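Local coordinates for endo-beta-mannanase (PDB 7BOB), which hydrolyses beta-1,4-mannosidic linkages from the chain end as a homotrimeric exo-beta-1,4-mannosidase of glycoside hydrolase family 5, at residues Y8-D11 with A15-I18; A181-L186 with G233-T238; G21-P26 with L279-T284; T56-V61 with L153-D158. One frame throughout, in Å; residues are numbered along the deposited sequence.

Contact 1: Y8-D11 with A15-I18; sequences YFRD and ARFI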
loop_
_atom_site.group_PDB
_atom_site.type_symbol
_atom_site.label_atom_id
_atom_site.label_comp_id
_atom_site.label_asym_id
_atom_site.label_seq_id
_atom_site.Cartn_x
_atom_site.Cartn_y
_atom_site.Cartn_z
ATOM N N TYR A 8 41.265 9.857 5.745
ATOM C CA TYR A 8 41.329 11.302 5.560
ATOM C C TYR A 8 41.893 11.665 4.189
ATOM O O TYR A 8 42.680 10.917 3.599
ATOM C CB TYR A 8 42.161 11.963 6.667
ATOM C CG TYR A 8 41.429 11.945 7.988
ATOM C CD1 TYR A 8 41.596 10.893 8.894
ATOM C CD2 TYR A 8 40.540 12.956 8.312
ATOM C CE1 TYR A 8 40.899 10.864 10.092
ATOM C CE2 TYR A 8 39.840 12.937 9.512
ATOM C CZ TYR A 8 40.018 11.891 10.396
ATOM O OH TYR A 8 39.298 11.890 11.576
ATOM N N PHE A 9 41.438 12.813 3.680
ATOM C CA PHE A 9 41.971 13.382 2.450
ATOM C C PHE A 9 43.450 13.752 2.590
ATOM O O PHE A 9 43.891 14.280 3.616
ATOM C CB PHE A 9 41.183 14.635 2.086
ATOM C CG PHE A 9 39.853 14.352 1.473
ATOM C CD1 PHE A 9 38.734 14.189 2.272
ATOM C CD2 PHE A 9 39.723 14.236 0.098
ATOM C CE1 PHE A 9 37.510 13.929 1.703
ATOM C CE2 PHE A 9 38.512 13.972 -0.476
ATOM C CZ PHE A 9 37.396 13.820 0.326
ATOM N N ARG A 10 44.207 13.509 1.524
ATOM C CA ARG A 10 45.581 13.973 1.405
ATOM C C ARG A 10 45.769 14.672 0.065
ATOM O O ARG A 10 45.251 14.213 -0.956
ATOM C CB ARG A 10 46.559 12.807 1.546
ATOM C CG ARG A 10 47.107 12.681 2.945
ATOM C CD ARG A 10 48.263 11.697 3.032
ATOM N NE ARG A 10 48.271 11.042 4.343
ATOM C CZ ARG A 10 48.644 11.626 5.483
ATOM N NH1 ARG A 10 49.080 12.886 5.495
ATOM N NH2 ARG A 10 48.595 10.942 6.615
ATOM N N ASP A 11 46.508 15.788 0.072
ATOM C CA ASP A 11 46.778 16.512 -1.167
ATOM C C ASP A 11 47.964 15.895 -1.899
ATOM O O ASP A 11 48.638 14.992 -1.394
ATOM C CB ASP A 11 47.024 18.000 -0.901
ATOM C CG ASP A 11 48.181 18.254 0.043
ATOM O OD1 ASP A 11 49.031 17.356 0.221
ATOM O OD2 ASP A 11 48.232 19.357 0.627
ATOM N N ALA A 15 50.320 15.966 2.496
ATOM C CA ALA A 15 49.786 16.534 3.727
ATOM C C ALA A 15 48.279 16.291 3.814
ATOM O O ALA A 15 47.564 16.244 2.803
ATOM C CB ALA A 15 50.066 18.036 3.816
ATOM N N ARG A 16 47.799 16.152 5.038
ATOM C CA ARG A 16 46.385 15.929 5.274
ATOM C C ARG A 16 45.621 17.235 5.102
ATOM O O ARG A 16 46.121 18.305 5.452
ATOM C CB ARG A 16 46.175 15.371 6.689
ATOM C CG ARG A 16 44.716 15.064 7.016
ATOM C CD ARG A 16 44.552 14.525 8.411
ATOM N NE ARG A 16 44.897 13.107 8.463
ATOM C CZ ARG A 16 44.905 12.388 9.577
ATOM N NH1 ARG A 16 44.574 12.962 10.729
ATOM N NH2 ARG A 16 45.230 11.098 9.530
ATOM N N PHE A 17 44.395 17.160 4.572
ATOM C CA PHE A 17 43.532 18.325 4.702
ATOM C C PHE A 17 42.081 17.923 4.932
ATOM O O PHE A 17 41.632 16.842 4.553
ATOM C CB PHE A 17 43.676 19.291 3.514
ATOM C CG PHE A 17 42.909 18.907 2.309
ATOM C CD1 PHE A 17 41.715 19.548 2.011
ATOM C CD2 PHE A 17 43.386 17.924 1.447
ATOM C CE1 PHE A 17 40.989 19.211 0.886
ATOM C CE2 PHE A 17 42.669 17.569 0.297
ATOM C CZ PHE A 17 41.471 18.216 0.014
ATOM N N ILE A 18 41.376 18.807 5.622
ATOM C CA ILE A 18 39.989 18.656 6.021
ATOM C C ILE A 18 39.167 19.576 5.126
ATOM O O ILE A 18 39.217 20.804 5.289
ATOM C CB ILE A 18 39.780 18.997 7.503
ATOM C CG1 ILE A 18 40.793 18.268 8.406
ATOM C CG2 ILE A 18 38.357 18.674 7.902
ATOM C CD1 ILE A 18 40.695 16.758 8.399
HETATM O O HOH W 1 39.962 14.661 5.483
#

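Contact 2: A181-L186 with G233-T238; sequences AIREVL and GIDVLT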
loop_
_atom_site.group_PDB
_atom_site.type_symbol
_atom_site.label_atom_id
_atom_site.label_comp_id
_atom_site.label_asym_id
_atom_site.label_seq_id
_atom_site.Cartn_x
_atom_site.Cartn_y
_atom_site.Cartn_z
ATOM N N ALA A 181 33.880 5.220 -16.439
ATOM C CA ALA A 181 34.018 6.261 -17.457
ATOM C C ALA A 181 34.878 7.408 -16.952
ATOM O O ALA A 181 35.692 7.966 -17.699
ATOM C CB ALA A 181 32.641 6.782 -17.865
ATOM N N ILE A 182 34.691 7.794 -15.688
ATOM C CA ILE A 182 35.502 8.863 -15.127
ATOM C C ILE A 182 36.966 8.443 -15.104
ATOM O O ILE A 182 37.871 9.246 -15.375
ATOM C CB ILE A 182 34.974 9.235 -13.729
ATOM C CG1 ILE A 182 33.741 10.134 -13.852
ATOM C CG2 ILE A 182 36.057 9.903 -12.880
ATOM C CD1 ILE A 182 32.785 10.002 -12.660
ATOM N N ARG A 183 37.216 7.165 -14.827
ATOM C CA ARG A 183 38.576 6.667 -14.712
ATOM C C ARG A 183 39.219 6.380 -16.063
ATOM O O ARG A 183 40.423 6.113 -16.104
ATOM C CB ARG A 183 38.597 5.413 -13.825
ATOM C CG ARG A 183 38.261 5.703 -12.354
ATOM C CD ARG A 183 38.691 4.572 -11.410
ATOM N NE ARG A 183 38.032 4.689 -10.110
ATOM C CZ ARG A 183 38.362 5.573 -9.171
ATOM N NH1 ARG A 183 39.370 6.426 -9.347
ATOM N NH2 ARG A 183 37.683 5.598 -8.038
ATOM N N GLU A 184 38.457 6.419 -17.156
ATOM C CA GLU A 184 39.070 6.401 -18.481
ATOM C C GLU A 184 39.834 7.687 -18.763
ATOM O O GLU A 184 40.656 7.718 -19.683
ATOM C CB GLU A 184 38.015 6.187 -19.564
ATOM C CG GLU A 184 37.577 4.745 -19.724
ATOM C CD GLU A 184 36.436 4.606 -20.716
ATOM O OE1 GLU A 184 36.337 5.473 -21.611
ATOM O OE2 GLU A 184 35.629 3.649 -20.593
ATOM N N VAL A 185 39.578 8.740 -17.990
ATOM C CA VAL A 185 40.258 10.015 -18.138
ATOM C C VAL A 185 41.166 10.312 -16.951
ATOM O O VAL A 185 42.294 10.767 -17.135
ATOM C CB VAL A 185 39.229 11.149 -18.345
ATOM C CG1 VAL A 185 39.906 12.523 -18.303
ATOM C CG2 VAL A 185 38.475 10.932 -19.643
ATOM N N LEU A 186 40.706 10.057 -15.726
ATOM C CA LEU A 186 41.484 10.330 -14.520
ATOM C C LEU A 186 41.485 9.070 -13.665
ATOM O O LEU A 186 40.755 8.978 -12.663
ATOM C CB LEU A 186 40.922 11.527 -13.752
ATOM C CG LEU A 186 40.991 12.899 -14.409
ATOM C CD1 LEU A 186 40.280 13.930 -13.547
ATOM C CD2 LEU A 186 42.458 13.282 -14.621
ATOM N N GLY A 233 33.852 1.447 -7.385
ATOM C CA GLY A 233 34.534 2.612 -7.905
ATOM C C GLY A 233 34.405 3.872 -7.080
ATOM O O GLY A 233 34.884 4.920 -7.523
ATOM N N ILE A 234 33.791 3.813 -5.894
ATOM C CA ILE A 234 33.591 4.991 -5.051
ATOM C C ILE A 234 34.650 4.989 -3.952
ATOM O O ILE A 234 34.724 4.045 -3.158
ATOM C CB ILE A 234 32.177 5.012 -4.450
ATOM C CG1 ILE A 234 31.129 5.130 -5.569
ATOM C CG2 ILE A 234 32.054 6.157 -3.448
ATOM C CD1 ILE A 234 31.154 6.464 -6.250
ATOM N N ASP A 235 35.483 6.032 -3.902
ATOM C CA ASP A 235 36.542 6.071 -2.898
ATOM C C ASP A 235 36.072 6.662 -1.583
ATOM O O ASP A 235 36.586 6.286 -0.530
ATOM C CB ASP A 235 37.755 6.887 -3.401
ATOM C CG ASP A 235 38.275 6.389 -4.730
ATOM O OD1 ASP A 235 38.905 5.310 -4.767
ATOM O OD2 ASP A 235 38.021 7.057 -5.754
ATOM N N VAL A 236 35.143 7.614 -1.620
ATOM C CA VAL A 236 34.720 8.342 -0.430
ATOM C C VAL A 236 33.200 8.266 -0.328
ATOM O O VAL A 236 32.489 8.842 -1.161
ATOM C CB VAL A 236 35.167 9.809 -0.451
ATOM C CG1 VAL A 236 34.686 10.495 0.811
ATOM C CG2 VAL A 236 36.695 9.918 -0.590
ATOM N N LEU A 237 32.707 7.587 0.700
ATOM C CA LEU A 237 31.280 7.605 0.991
ATOM C C LEU A 237 30.885 9.005 1.437
ATOM O O LEU A 237 31.713 9.765 1.953
ATOM C CB LEU A 237 30.957 6.594 2.085
ATOM C CG LEU A 237 31.491 5.192 1.801
ATOM C CD1 LEU A 237 31.052 4.208 2.905
ATOM C CD2 LEU A 237 31.000 4.728 0.426
ATOM N N THR A 238 29.622 9.363 1.220
ATOM C CA THR A 238 29.131 10.650 1.697
ATOM C C THR A 238 27.912 10.475 2.607
ATOM O O THR A 238 27.208 9.462 2.561
ATOM C CB THR A 238 28.765 11.581 0.534
ATOM O OG1 THR A 238 27.662 11.019 -0.173
ATOM C CG2 THR A 238 29.943 11.765 -0.417
#

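Contact 3: G21-P26 with L279-T284; sequences GANYWP and LQEFGT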
loop_
_atom_site.group_PDB
_atom_site.type_symbol
_atom_site.label_atom_id
_atom_site.label_comp_id
_atom_site.label_asym_id
_atom_site.label_seq_id
_atom_site.Cartn_x
_atom_site.Cartn_y
_atom_site.Cartn_z
ATOM N N GLY A 21 33.721 24.095 3.864
ATOM C CA GLY A 21 33.163 25.031 2.893
ATOM C C GLY A 21 31.665 24.810 2.752
ATOM O O GLY A 21 31.006 24.341 3.683
ATOM N N ALA A 22 31.157 25.146 1.560
ATOM C CA ALA A 22 29.723 25.223 1.309
ATOM C C ALA A 22 29.389 24.646 -0.055
ATOM O O ALA A 22 30.165 24.758 -1.011
ATOM C CB ALA A 22 29.191 26.666 1.345
ATOM N N ASN A 23 28.207 24.038 -0.135
ATOM C CA ASN A 23 27.565 23.819 -1.421
ATOM C C ASN A 23 27.102 25.164 -1.975
ATOM O O ASN A 23 26.658 26.035 -1.216
ATOM C CB ASN A 23 26.383 22.859 -1.259
ATOM C CG ASN A 23 26.810 21.493 -0.745
ATOM O OD1 ASN A 23 27.054 20.569 -1.527
ATOM N ND2 ASN A 23 26.899 21.355 0.586
ATOM N N TYR A 24 27.177 25.336 -3.306
ATOM C CA TYR A 24 27.037 26.673 -3.883
ATOM C C TYR A 24 26.070 26.753 -5.046
ATOM O O TYR A 24 26.196 26.000 -6.018
ATOM C CB TYR A 24 28.376 27.223 -4.379
ATOM C CG TYR A 24 28.226 28.609 -4.949
ATOM C CD1 TYR A 24 27.963 29.699 -4.125
ATOM C CD2 TYR A 24 28.328 28.831 -6.310
ATOM C CE1 TYR A 24 27.824 30.969 -4.636
ATOM C CE2 TYR A 24 28.192 30.096 -6.837
ATOM C CZ TYR A 24 27.940 31.161 -6.002
ATOM O OH TYR A 24 27.811 32.414 -6.563
ATOM N N TRP A 25 25.159 27.730 -4.968
ATOM C CA TRP A 25 24.449 28.347 -6.095
ATOM C C TRP A 25 24.453 29.851 -5.838
ATOM O O TRP A 25 24.323 30.275 -4.687
ATOM C CB TRP A 25 22.992 27.887 -6.252
ATOM C CG TRP A 25 22.774 26.479 -6.683
ATOM C CD1 TRP A 25 22.254 25.467 -5.923
ATOM C CD2 TRP A 25 23.007 25.924 -7.981
ATOM N NE1 TRP A 25 22.177 24.312 -6.658
ATOM C CE2 TRP A 25 22.630 24.562 -7.927
ATOM C CE3 TRP A 25 23.512 26.438 -9.178
ATOM C CZ2 TRP A 25 22.736 23.710 -9.022
ATOM C CZ3 TRP A 25 23.611 25.583 -10.281
ATOM C CH2 TRP A 25 23.224 24.238 -10.192
ATOM N N PRO A 26 24.577 30.683 -6.871
ATOM C CA PRO A 26 24.452 32.131 -6.653
ATOM C C PRO A 26 23.082 32.495 -6.101
ATOM O O PRO A 26 22.081 31.839 -6.388
ATOM C CB PRO A 26 24.645 32.726 -8.056
ATOM C CG PRO A 26 25.184 31.611 -8.887
ATOM C CD PRO A 26 24.659 30.352 -8.301
ATOM N N LEU A 279 31.061 14.508 5.372
ATOM C CA LEU A 279 29.787 15.165 5.662
ATOM C C LEU A 279 29.562 16.182 4.556
ATOM O O LEU A 279 29.839 17.377 4.699
ATOM C CB LEU A 279 29.788 15.823 7.036
ATOM C CG LEU A 279 28.427 16.369 7.485
ATOM C CD1 LEU A 279 27.410 15.245 7.570
ATOM C CD2 LEU A 279 28.491 17.133 8.822
ATOM N N GLN A 280 29.055 15.685 3.422
ATOM C CA GLN A 280 29.030 16.463 2.186
ATOM C C GLN A 280 27.956 17.539 2.179
ATOM O O GLN A 280 28.034 18.483 1.374
ATOM C CB GLN A 280 28.820 15.527 1.010
ATOM C CG GLN A 280 29.027 16.162 -0.358
ATOM C CD GLN A 280 28.730 15.175 -1.435
ATOM O OE1 GLN A 280 27.704 14.488 -1.383
ATOM N NE2 GLN A 280 29.629 15.062 -2.406
ATOM N N GLU A 281 26.963 17.414 3.057
ATOM C CA GLU A 281 25.873 18.372 3.191
ATOM C C GLU A 281 25.409 18.315 4.633
ATOM O O GLU A 281 25.054 17.236 5.119
ATOM C CB GLU A 281 24.667 18.037 2.302
ATOM C CG GLU A 281 24.753 18.366 0.837
ATOM C CD GLU A 281 23.428 18.017 0.127
ATOM O OE1 GLU A 281 22.367 17.973 0.810
ATOM O OE2 GLU A 281 23.456 17.747 -1.088
ATOM N N PHE A 282 25.363 19.466 5.291
ATOM C CA PHE A 282 24.660 19.556 6.551
ATOM C C PHE A 282 24.098 20.960 6.647
ATOM O O PHE A 282 24.654 21.899 6.073
ATOM C CB PHE A 282 25.587 19.235 7.732
ATOM C CG PHE A 282 26.530 20.334 8.042
ATOM C CD1 PHE A 282 27.679 20.511 7.282
ATOM C CD2 PHE A 282 26.244 21.234 9.059
ATOM C CE1 PHE A 282 28.553 21.557 7.564
ATOM C CE2 PHE A 282 27.102 22.282 9.338
ATOM C CZ PHE A 282 28.264 22.443 8.594
ATOM N N GLY A 283 22.986 21.104 7.352
ATOM C CA GLY A 283 22.364 22.412 7.444
ATOM C C GLY A 283 21.370 22.441 8.574
ATOM O O GLY A 283 20.997 21.398 9.114
ATOM N N THR A 284 20.968 23.652 8.952
ATOM C CA THR A 284 19.931 23.765 9.969
ATOM C C THR A 284 18.545 23.954 9.385
ATOM O O THR A 284 17.567 23.734 10.103
ATOM C CB THR A 284 20.199 24.931 10.928
ATOM O OG1 THR A 284 20.285 26.147 10.174
ATOM C CG2 THR A 284 21.485 24.697 11.736
#

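Contact 4: T56-V61 with L153-D158; sequences TVRFFV and LGNELD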
loop_
_atom_site.group_PDB
_atom_site.type_symbol
_atom_site.label_atom_id
_atom_site.label_comp_id
_atom_site.label_asym_id
_atom_site.label_seq_id
_atom_site.Cartn_x
_atom_site.Cartn_y
_atom_site.Cartn_z
ATOM N N THR A 56 37.231 24.396 0.230
ATOM C CA THR A 56 36.542 23.605 -0.783
ATOM C C THR A 56 35.198 24.245 -1.127
ATOM O O THR A 56 34.603 24.977 -0.334
ATOM C CB THR A 56 36.300 22.165 -0.320
ATOM O OG1 THR A 56 35.688 22.197 0.970
ATOM C CG2 THR A 56 37.604 21.380 -0.205
ATOM N N VAL A 57 34.717 23.964 -2.338
ATOM C CA VAL A 57 33.393 24.412 -2.743
ATOM C C VAL A 57 32.797 23.305 -3.594
ATOM O O VAL A 57 33.432 22.844 -4.551
ATOM C CB VAL A 57 33.411 25.759 -3.496
ATOM C CG1 VAL A 57 34.324 25.726 -4.753
ATOM C CG2 VAL A 57 31.966 26.217 -3.844
ATOM N N ARG A 58 31.611 22.829 -3.203
ATOM C CA ARG A 58 30.869 21.853 -3.987
ATOM C C ARG A 58 29.905 22.587 -4.911
ATOM O O ARG A 58 29.144 23.457 -4.466
ATOM C CB ARG A 58 30.098 20.891 -3.085
ATOM C CG ARG A 58 29.277 19.856 -3.849
ATOM C CD ARG A 58 28.864 18.725 -2.942
ATOM N NE ARG A 58 28.089 17.680 -3.607
ATOM C CZ ARG A 58 26.827 17.347 -3.288
ATOM N NH1 ARG A 58 26.159 18.004 -2.340
ATOM N NH2 ARG A 58 26.228 16.353 -3.922
ATOM N N PHE A 59 29.944 22.251 -6.193
ATOM C CA PHE A 59 29.022 22.857 -7.132
ATOM C C PHE A 59 28.586 21.806 -8.148
ATOM O O PHE A 59 29.162 20.718 -8.243
ATOM C CB PHE A 59 29.637 24.104 -7.785
ATOM C CG PHE A 59 30.813 23.825 -8.680
ATOM C CD1 PHE A 59 32.098 24.169 -8.284
ATOM C CD2 PHE A 59 30.640 23.272 -9.940
ATOM C CE1 PHE A 59 33.185 23.941 -9.104
ATOM C CE2 PHE A 59 31.741 23.040 -10.776
ATOM C CZ PHE A 59 33.004 23.366 -10.350
ATOM N N PHE A 60 27.566 22.141 -8.927
ATOM C CA PHE A 60 26.809 21.133 -9.650
ATOM C C PHE A 60 26.831 21.408 -11.142
ATOM O O PHE A 60 26.429 22.488 -11.594
ATOM C CB PHE A 60 25.390 21.086 -9.091
ATOM C CG PHE A 60 25.382 21.024 -7.612
ATOM C CD1 PHE A 60 25.656 19.833 -6.963
ATOM C CD2 PHE A 60 25.219 22.177 -6.855
ATOM C CE1 PHE A 60 25.689 19.769 -5.563
ATOM C CE2 PHE A 60 25.261 22.128 -5.481
ATOM C CZ PHE A 60 25.504 20.922 -4.832
ATOM N N VAL A 61 27.315 20.428 -11.898
ATOM C CA VAL A 61 27.324 20.490 -13.354
ATOM C C VAL A 61 25.952 20.007 -13.809
ATOM O O VAL A 61 25.703 18.801 -13.898
ATOM C CB VAL A 61 28.481 19.650 -13.925
ATOM C CG1 VAL A 61 28.557 19.759 -15.437
ATOM C CG2 VAL A 61 29.811 20.100 -13.298
ATOM N N LEU A 153 30.026 12.027 -8.009
ATOM C CA LEU A 153 29.257 11.314 -9.033
ATOM C C LEU A 153 27.943 12.020 -9.361
ATOM O O LEU A 153 27.570 12.167 -10.531
ATOM C CB LEU A 153 28.988 9.887 -8.560
ATOM C CG LEU A 153 28.435 8.907 -9.587
ATOM C CD1 LEU A 153 29.254 9.011 -10.883
ATOM C CD2 LEU A 153 28.482 7.508 -9.018
ATOM N N GLY A 154 27.218 12.449 -8.339
ATOM C CA GLY A 154 26.001 13.206 -8.564
ATOM C C GLY A 154 25.399 13.551 -7.225
ATOM O O GLY A 154 25.872 13.111 -6.178
ATOM N N ASN A 155 24.348 14.356 -7.263
ATOM C CA ASN A 155 23.699 14.800 -6.045
ATOM C C ASN A 155 22.526 13.883 -5.691
ATOM O O ASN A 155 21.512 13.854 -6.400
ATOM C CB ASN A 155 23.209 16.232 -6.154
ATOM C CG ASN A 155 22.687 16.704 -4.827
ATOM O OD1 ASN A 155 23.289 16.387 -3.808
ATOM N ND2 ASN A 155 21.543 17.379 -4.813
ATOM N N GLU A 156 22.670 13.151 -4.587
ATOM C CA GLU A 156 21.570 12.413 -3.962
ATOM C C GLU A 156 20.896 11.500 -4.976
ATOM O O GLU A 156 19.673 11.505 -5.147
ATOM C CB GLU A 156 20.570 13.376 -3.320
ATOM C CG GLU A 156 21.237 14.294 -2.282
ATOM C CD GLU A 156 20.275 14.877 -1.266
ATOM O OE1 GLU A 156 19.079 15.081 -1.604
ATOM O OE2 GLU A 156 20.727 15.141 -0.121
ATOM N N LEU A 157 21.726 10.724 -5.679
ATOM C CA LEU A 157 21.208 9.839 -6.709
ATOM C C LEU A 157 20.266 8.809 -6.112
ATOM O O LEU A 157 19.432 8.249 -6.829
ATOM C CB LEU A 157 22.358 9.160 -7.451
ATOM C CG LEU A 157 23.206 10.091 -8.346
ATOM C CD1 LEU A 157 24.616 9.522 -8.565
ATOM C CD2 LEU A 157 22.507 10.371 -9.672
ATOM N N ASP A 158 20.366 8.574 -4.804
ATOM C CA ASP A 158 19.507 7.626 -4.123
ATOM C C ASP A 158 18.134 8.198 -3.787
ATOM O O ASP A 158 17.277 7.451 -3.313
ATOM C CB ASP A 158 20.202 7.168 -2.851
ATOM C CG ASP A 158 20.450 8.316 -1.903
ATOM O OD1 ASP A 158 21.186 9.232 -2.247
ATOM O OD2 ASP A 158 19.881 8.335 -0.814
#

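Contact 1: Y8-D11 with A15-I18
Arg16 reaches along the backbone of Phe9 and lays its guanidinium on the ring of Tyr8. With CG anti to the backbone N (chi1 -178°), the chain starts out straight: CB passes the carbonyl of Phe9, Arg16 CG lies 3.6 Å from Phe9 O, and CD meets Tyr8 CB. A bend at chi3 then turns the head over the tyrosine. Arg16 NE stands 3.5 Å from Tyr8 CB, and Arg16 CZ hangs 4.2 Å from the centroid of the Tyr8 ring, off-centre, with the two planes 26° apart. This is a cation-pi stack, for which the flat, delocalised charge of arginine is well suited, while NH2 makes a salt bridge to Asp4. Arg10 NH2 shares that carboxylate, and Arg10 NH1 bonds to Gly14 O, so the two arginines converge on a common anion. Between the backbones, Phe17 N donates to Phe9 O at 3.1 Å and Asp11 N to Ala15 O at 3.0 Å, flanking a single bridge between Arg10 and Arg16. Asp11 suits the turn because its OD1 also takes a weak bond from Ala15 N. One water ties Phe9 N to Phe17 O. Phe9 CB sits over the face of the Phe17 ring, 4.2 Å from its centroid; elsewhere, beside the Arg16 stack, Tyr8 CD2 touches Ile18 CD1. The hairpin-like turn lies against the ends where the barrel strands begin: Phe9 packs on Leu190, Val236 and Asn312, Phe17 on Arg94 of strand 94-101, and strand 9-10 pairs antiparallel with strand 2-3.

Contact 2: A181-L186 with G233-T238
Arg183, near the C-terminal end of helix 168-183, spans the gap to Gly233 and Asp235 with a single nitrogen. Its chain is extended from CG to NE, a length that bridges backbones whose nearest CA atoms, those of Arg183 and Gly233, are 8.9 Å apart. NH2 donates twice. Arg183 NH2 meets Asp235 OD2 at 2.7 Å, nearly straight at 161°, and forms a salt bridge; the acceptor lies in the guanidinium plane and is approached on its syn side. The same Arg183 NH2 donates to Gly233 O at 2.9 Å in a more bent bond, with the donor above the carbonyl plane. The guanidinium and carboxylate planes stand 75° apart, so this is an end-on grip through one oxygen rather than a paired, two-pronged one. Asp235 OD2 also takes a bond from Ile191 N, which helps to position the carboxylate. Arg183 NH1 turns to the carbonyls of Pro187 and Ala189, while NE is buried by the contact without any partner in the model. Gly233 suits its place because glycine readily tolerates the left-handed backbone (phi 80°) found where its carbonyl meets the arginine. Arginine is apt here because one planar head can serve a charge and several carbonyls together. The contact joins the C-terminal part of a barrel helix to the approach to strand 237-241, across strand 191-192, on the N-terminal rim of the (beta/alpha)8 barrel, the rim remote from the catalytic end in this fold.

Contact 3: G21-P26 with L279-T284
Asn23 and Glu281 lie on strands 20-23 and 277-282, parallel members of the barrel separated by strand 311-316, and their CA atoms are 7.3 Å apart. No backbone bond joins the two segments; the side chain of Asn23 does the bridging. Its CG is anti to the carbonyl carbon (chi1 -61°), which sends the amide inward across the barrel. Asn23 ND2 donates to Gln280 O at 3.2 Å, nearly straight at 166°, with the acceptor in the amide plane and the donor in the carbonyl plane. The second hydrogen of ND2 can serve Trp316 O, and OD1 accepts from Arg58, so both ends of the amide are occupied. That suits asparagine: a short neutral group with a donor and an acceptor satisfies a buried spot without adding charge. Glu281 crosses it at about a right angle, the amide and carboxylate planes 82° apart. The extended glutamate chain carries its carboxylate past the amide, so that Glu281 CG comes 3.7 Å from Asn23 ND2 while OE2 goes to Arg58 and OE1 to Tyr242 OH. Glu281 stands at the end of the seventh barrel strand, where clan GH-A enzymes carry their nucleophile, a role it probably has here. Gln280 contributes chiefly its backbone carbonyl; its own amide is engaged by His240, Gln96 and Asp152. Around the contact, Asn23 packs on Leu315 of strand 311-316, Phe282 on Tyr314 of the same strand and on Leu303 of helix 292-309, and Tyr24 on Ile42 of helix 39-51.

Contact 4: T56-V61 with L153-D158
Arg58 and Asn155 both hold CG anti to the backbone N (chi1 179° and -174°), and from there the extended arginine chain runs across the barrel interior to the shorter amide. The two side chains cross at about a right angle. Arg58 NH2 donates to Asn155 OD1 at 2.9 Å, with an N-H...O angle of 151°; the donor is tilted out of the carbonyl plane and the acceptor somewhat out of the guanidinium plane. Asn155 and Glu156 form the Asn-Glu pair that ends the fourth barrel strand in clan GH-A, in which the glutamate is the acid/base, so Glu156 probably has that role. Its OE2 is hydrogen-bonded to His240 ND1. Asparagine fits its own position because it can accept from Arg58 with OD1 while ND2 donates to Trp103 O, which fixes the rotation of the amide. Arg58 is suited by its many N-H groups: NH2 also makes a salt bridge with Asp152. Phe60, two residues on along the same strand, places CE1 3.5 Å above the centre of the Arg58 guanidinium, its ring meeting that flat group edge-on. The same Phe60 CE1 approaches Asn155 CG at 4.4 Å, and Trp25 meets the phenylalanine ring.

Contacts 3 and 4 belong to one polar network inside the barrel, their centres 10 Å apart. Two probable hydrogen bonds join them, Asn23 OD1 with Arg58 NH1 at 2.8 Å and, between neighbouring strands 20-23 and 56-62, Tyr24 N with Arg58 O at 3.0 Å. Together they bring Glu156 and Glu281 to the probable catalytic centre, with Glu156 CD 4.7 Å from Glu281 CD. Contacts 1 and 2 lie toward the opposite, N-terminal end of the barrel and touch where Phe9 CZ meets Val236 CG2 at 4.1 Å. Contact 1 abuts contact 4 through Phe17 and Thr56, and contact 2 abuts it through Ile182 and Leu153, so apolar packing connects the N-terminal end to the active-site strands.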